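Local coordinates for fibronectin type III domain-containing protein (Simiduia agarivorans, PDB 6P2K) that probably hydrolyses xyloglucan as a glycoside hydrolase of family 74, this chain being its beta-propeller catalytic part, at residues V29-S34 with N86-Y91; V63-T66 with K72-V75. All coordinates share one frame; numbering follows the deposited sequence.

Contact 1: V29-S34 with N86-Y91. With PE3 (3,6,9,12,15,18,21,24,27,30,33,36,39-tridecaoxahentetracontane-1,41-diol), chain C.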
loop_
_atom_site.group_PDB
_atom_site.type_symbol
_atom_site.label_atom_id
_atom_site.label_comp_id
_atom_site.label_asym_id
_atom_site.label_seq_id
_atom_site.Cartn_x
_atom_site.Cartn_y
_atom_site.Cartn_z
ATOM N N VAL B 29 -11.835 24.710 -46.823
ATOM C CA VAL B 29 -10.536 25.332 -47.064
ATOM C C VAL B 29 -10.425 26.572 -46.184
ATOM O O VAL B 29 -11.221 27.508 -46.311
ATOM C CB VAL B 29 -10.342 25.688 -48.546
ATOM C CG1 VAL B 29 -9.037 26.438 -48.730
ATOM C CG2 VAL B 29 -10.343 24.420 -49.380
ATOM N N VAL B 30 -9.444 26.577 -45.281
ATOM C CA VAL B 30 -9.251 27.669 -44.334
ATOM C C VAL B 30 -7.770 28.000 -44.227
ATOM O O VAL B 30 -6.899 27.148 -44.435
ATOM C CB VAL B 30 -9.811 27.336 -42.931
ATOM C CG1 VAL B 30 -11.329 27.279 -42.964
ATOM C CG2 VAL B 30 -9.233 26.021 -42.429
ATOM N N TYR B 31 -7.492 29.254 -43.879
ATOM C CA TYR B 31 -6.142 29.739 -43.634
ATOM C C TYR B 31 -6.063 30.266 -42.211
ATOM O O TYR B 31 -7.021 30.866 -41.711
ATOM C CB TYR B 31 -5.761 30.830 -44.632
ATOM C CG TYR B 31 -5.692 30.321 -46.052
ATOM C CD1 TYR B 31 -6.833 30.246 -46.840
ATOM C CD2 TYR B 31 -4.490 29.893 -46.595
ATOM C CE1 TYR B 31 -6.772 29.770 -48.136
ATOM C CE2 TYR B 31 -4.419 29.417 -47.888
ATOM C CZ TYR B 31 -5.560 29.357 -48.653
ATOM O OH TYR B 31 -5.488 28.876 -49.938
ATOM N N MET B 32 -4.930 30.026 -41.555
ATOM C CA MET B 32 -4.715 30.473 -40.186
ATOM C C MET B 32 -3.562 31.462 -40.149
ATOM O O MET B 32 -2.499 31.209 -40.730
ATOM C CB MET B 32 -4.426 29.301 -39.247
ATOM C CG MET B 32 -4.407 29.709 -37.780
ATOM S SD MET B 32 -2.737 29.864 -37.127
ATOM C CE MET B 32 -2.299 28.139 -37.076
ATOM N N ALA B 33 -3.773 32.577 -39.457
ATOM C CA ALA B 33 -2.777 33.634 -39.339
ATOM C C ALA B 33 -2.112 33.530 -37.971
ATOM O O ALA B 33 -2.721 33.866 -36.949
ATOM C CB ALA B 33 -3.418 35.005 -39.536
ATOM N N SER B 34 -0.874 33.052 -37.955
ATOM C CA SER B 34 -0.047 33.080 -36.760
ATOM C C SER B 34 0.745 34.382 -36.723
ATOM O O SER B 34 0.771 35.149 -37.689
ATOM C CB SER B 34 0.896 31.881 -36.733
ATOM O OG SER B 34 1.928 32.045 -37.689
ATOM N N ASN B 86 -0.562 31.393 -56.787
ATOM C CA ASN B 86 -0.571 29.938 -56.882
ATOM C C ASN B 86 -1.214 29.301 -55.654
ATOM O O ASN B 86 -0.799 28.228 -55.212
ATOM C CB ASN B 86 0.842 29.393 -57.095
ATOM C CG ASN B 86 1.829 29.886 -56.051
ATOM O OD1 ASN B 86 1.443 30.370 -54.987
ATOM N ND2 ASN B 86 3.115 29.759 -56.354
ATOM N N GLY B 87 -2.222 29.957 -55.086
ATOM C CA GLY B 87 -2.970 29.368 -53.991
ATOM C C GLY B 87 -2.213 29.222 -52.689
ATOM O O GLY B 87 -2.448 28.255 -51.957
ATOM N N SER B 88 -1.312 30.161 -52.386
ATOM C CA SER B 88 -0.473 30.296 -51.181
ATOM C C SER B 88 0.856 29.544 -51.272
ATOM O O SER B 88 1.596 29.523 -50.284
ATOM C CB SER B 88 -1.194 29.866 -49.888
ATOM O OG SER B 88 -1.156 28.459 -49.717
ATOM N N ASN B 89 1.193 28.935 -52.412
ATOM C CA ASN B 89 2.442 28.181 -52.489
ATOM C C ASN B 89 3.657 29.100 -52.404
ATOM O O ASN B 89 4.683 28.730 -51.822
ATOM C CB ASN B 89 2.475 27.352 -53.773
ATOM C CG ASN B 89 1.626 26.097 -53.677
ATOM O OD1 ASN B 89 0.954 25.863 -52.673
ATOM N ND2 ASN B 89 1.647 25.284 -54.729
ATOM N N SER B 90 3.566 30.295 -52.986
ATOM C CA SER B 90 4.622 31.293 -52.882
ATOM C C SER B 90 3.985 32.672 -52.797
ATOM O O SER B 90 2.843 32.876 -53.214
ATOM C CB SER B 90 5.597 31.225 -54.070
ATOM O OG SER B 90 4.975 31.647 -55.273
ATOM N N TYR B 91 4.739 33.624 -52.250
ATOM C CA TYR B 91 4.260 34.984 -52.063
ATOM C C TYR B 91 5.260 35.983 -52.625
ATOM O O TYR B 91 6.465 35.723 -52.684
ATOM C CB TYR B 91 4.019 35.306 -50.585
ATOM C CG TYR B 91 2.991 34.437 -49.902
ATOM C CD1 TYR B 91 1.633 34.707 -50.023
ATOM C CD2 TYR B 91 3.377 33.357 -49.116
ATOM C CE1 TYR B 91 0.692 33.921 -49.392
ATOM C CE2 TYR B 91 2.442 32.567 -48.479
ATOM C CZ TYR B 91 1.103 32.853 -48.621
ATOM O OH TYR B 91 0.168 32.068 -47.989
HETATM O O43 PE3 C . 3.663 24.904 -51.365
HETATM C C42 PE3 C . 5.020 24.974 -50.923
HETATM C C41 PE3 C . 5.037 24.951 -49.396
HETATM O O40 PE3 C . 6.365 25.008 -48.845
HETATM C C39 PE3 C . 7.091 26.201 -49.180
HETATM C C38 PE3 C . 8.440 26.078 -48.486
HETATM O O37 PE3 C . 9.271 27.220 -48.739
#
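Y31 reaches from strand 30-34 to the turn at G87 and S88, and its ring and hydroxyl carry the whole contact from that side. With chi1 at -65°, CG stands anti to the carbonyl carbon and the ring projects toward the turn. Its CB starts against the next sheet, 3.8 Å from CG1 of V63. Along one side of the ring, CE1 lies 3.8 Å from CG2 of V65; along the other, CE2 comes to 3.8 Å from CB of S88, which sits obliquely to the ring while OG of S88 lies at the ring edge, in its plane. At the tip, OH, with I73 CD1 packed against it, is 3.7 Å from O of G87; K41 links the two, its NZ hydrogen-bonding to O of G87 and more weakly to OH of Y31. The strand is the second of one propeller blade, and segment 86-91 is the turn between the third and fourth strands of the next blade. S84, N86, S88 and Y91 occupy the places of a degenerate Asp box, the small turn motif that recurs in such propellers, with a serine where glycine is usual. S88 has positive phi (88°) accordingly, and S84 OG binds backbone groups of S88 and S90. The S88 hydroxyl folds back on its own turn, OG giving a 2.6 Å hydrogen bond to O of G87 in the carbonyl plane, on a lone pair, so this buried oxygen is gripped by both S88 and K41. N86 closes the turn: its OD1 accepts the S90 N-H at 2.9 Å, and its ND2 donates to S90 OG, also at 2.9 Å, with the hydroxyl tilted from the amide plane. On the solvent side, OD1 of N89 approaches O43 of a polyethylene glycol chain to 3.2 Å.

Contact 2: V63-T66 with K72-V75; sequences VAVT and KIFV
V63-T66 and K72-V75 run antiparallel as adjacent strands of a hairpin, their axes 4.7 Å apart at an angle of 160°. A64 and F74 form the hydrogen-bonded pair, A64 N to F74 O at 2.9 Å and F74 N to A64 O at 2.8 Å, and T66 N adds a bond to K72 O at 3.0 Å, meeting that carbonyl almost end-on. The flanking pairs, V63 with V75 and V65 with I73, are non-hydrogen-bonded and put their side chains on one face. There I73 spans both valines: CG2 meets CG1 of V63 at 3.9 Å, while CG1 lies alongside CG1 of V65 at 4.1 Å. Near the hairpin's turn, T66 CG2 stands anti to the carbonyl carbon and lies against two side chains at once, 3.6 Å from CE2 at the edge of the F74 ring and 3.6 Å from CG of K72. A glycine at T66 would probably leave a gap beside the F74 edge and the aliphatic part of K72, taking from both the methyl they pack on. Beyond T66, the bent K72 chain carries NZ to the carbonyl of G147. The hairpin supplies the first two strands of a propeller blade: A64, T66 and F74 pack against I105 and F107 of strand 102-108 in the following blade, while V63 and V75 meet V39 of strand 39-42 in the preceding one.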
loop_
_atom_site.group_PDB
_atom_site.type_symbol
_atom_site.label_atom_id
_atom_site.label_comp_id
_atom_site.label_asym_id
_atom_site.label_seq_id
_atom_site.Cartn_x
_atom_site.Cartn_y
_atom_site.Cartn_z
ATOM N N VAL B 63 -5.754 37.546 -43.813
ATOM C CA VAL B 63 -5.702 36.706 -45.005
ATOM C C VAL B 63 -7.040 36.829 -45.722
ATOM O O VAL B 63 -8.098 36.808 -45.085
ATOM C CB VAL B 63 -5.398 35.230 -44.665
ATOM C CG1 VAL B 63 -5.383 34.380 -45.928
ATOM C CG2 VAL B 63 -4.076 35.102 -43.931
ATOM N N ALA B 64 -6.995 36.961 -47.047
ATOM C CA ALA B 64 -8.208 37.046 -47.849
ATOM C C ALA B 64 -8.010 36.302 -49.159
ATOM O O ALA B 64 -6.982 36.467 -49.823
ATOM C CB ALA B 64 -8.598 38.502 -48.126
ATOM N N VAL B 65 -8.993 35.484 -49.524
ATOM C CA VAL B 65 -9.005 34.767 -50.794
ATOM C C VAL B 65 -9.923 35.508 -51.753
ATOM O O VAL B 65 -11.011 35.949 -51.368
ATOM C CB VAL B 65 -9.457 33.306 -50.604
ATOM C CG1 VAL B 65 -9.148 32.490 -51.844
ATOM C CG2 VAL B 65 -8.787 32.697 -49.386
ATOM N N THR B 66 -9.493 35.646 -52.998
ATOM C CA THR B 66 -10.274 36.410 -53.961
ATOM C C THR B 66 -11.559 35.671 -54.307
ATOM O O THR B 66 -11.512 34.484 -54.653
ATOM C CB THR B 66 -9.476 36.671 -55.230
ATOM O OG1 THR B 66 -9.053 35.424 -55.791
ATOM C CG2 THR B 66 -8.272 37.540 -54.932
ATOM N N LYS B 72 -5.712 33.207 -55.928
ATOM C CA LYS B 72 -5.176 34.532 -55.634
ATOM C C LYS B 72 -5.511 34.873 -54.185
ATOM O O LYS B 72 -6.684 35.030 -53.835
ATOM C CB LYS B 72 -5.738 35.578 -56.592
ATOM C CG LYS B 72 -5.052 36.929 -56.486
ATOM C CD LYS B 72 -5.003 37.652 -57.827
ATOM C CE LYS B 72 -6.303 38.383 -58.115
ATOM N NZ LYS B 72 -6.199 39.217 -59.346
ATOM N N ILE B 73 -4.481 34.987 -53.350
ATOM C CA ILE B 73 -4.639 35.173 -51.913
ATOM C C ILE B 73 -3.822 36.382 -51.480
ATOM O O ILE B 73 -2.665 36.533 -51.888
ATOM C CB ILE B 73 -4.198 33.920 -51.132
ATOM C CG1 ILE B 73 -5.121 32.751 -51.456
ATOM C CG2 ILE B 73 -4.168 34.192 -49.636
ATOM C CD1 ILE B 73 -4.442 31.420 -51.350
ATOM N N PHE B 74 -4.420 37.233 -50.654
ATOM C CA PHE B 74 -3.739 38.384 -50.081
ATOM C C PHE B 74 -3.475 38.141 -48.601
ATOM O O PHE B 74 -4.338 37.628 -47.881
ATOM C CB PHE B 74 -4.561 39.660 -50.269
ATOM C CG PHE B 74 -4.715 40.069 -51.703
ATOM C CD1 PHE B 74 -3.759 40.863 -52.318
ATOM C CD2 PHE B 74 -5.812 39.657 -52.441
ATOM C CE1 PHE B 74 -3.896 41.240 -53.644
ATOM C CE2 PHE B 74 -5.956 40.031 -53.765
ATOM C CZ PHE B 74 -4.996 40.823 -54.368
ATOM N N VAL B 75 -2.272 38.507 -48.161
ATOM C CA VAL B 75 -1.821 38.300 -46.789
ATOM C C VAL B 75 -1.263 39.617 -46.271
ATOM O O VAL B 75 -0.280 40.135 -46.814
ATOM C CB VAL B 75 -0.754 37.194 -46.694
ATOM C CG1 VAL B 75 -0.255 37.062 -45.263
ATOM C CG2 VAL B 75 -1.305 35.871 -47.200
#

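Both contacts are buried and share the blade that begins with strand 60-66, but they hold it differently. Contact 2 is internal to that blade, tying its first two strands through backbone hydrogen bonds and apolar side chains. Contact 1 joins blades, bringing a tyrosine from the preceding one to the 86-91 turn with no hydrogen bond directly across. I73 connects them: its CD1 packs at 3.1 Å against Y31 OH and also touches the G87-S88 backbone, while V75 CG2 meets the Y91 ring. Contact 1 runs outward to the exposed N89 and a bound polymer; contact 2 reaches partly exposed surface at K72.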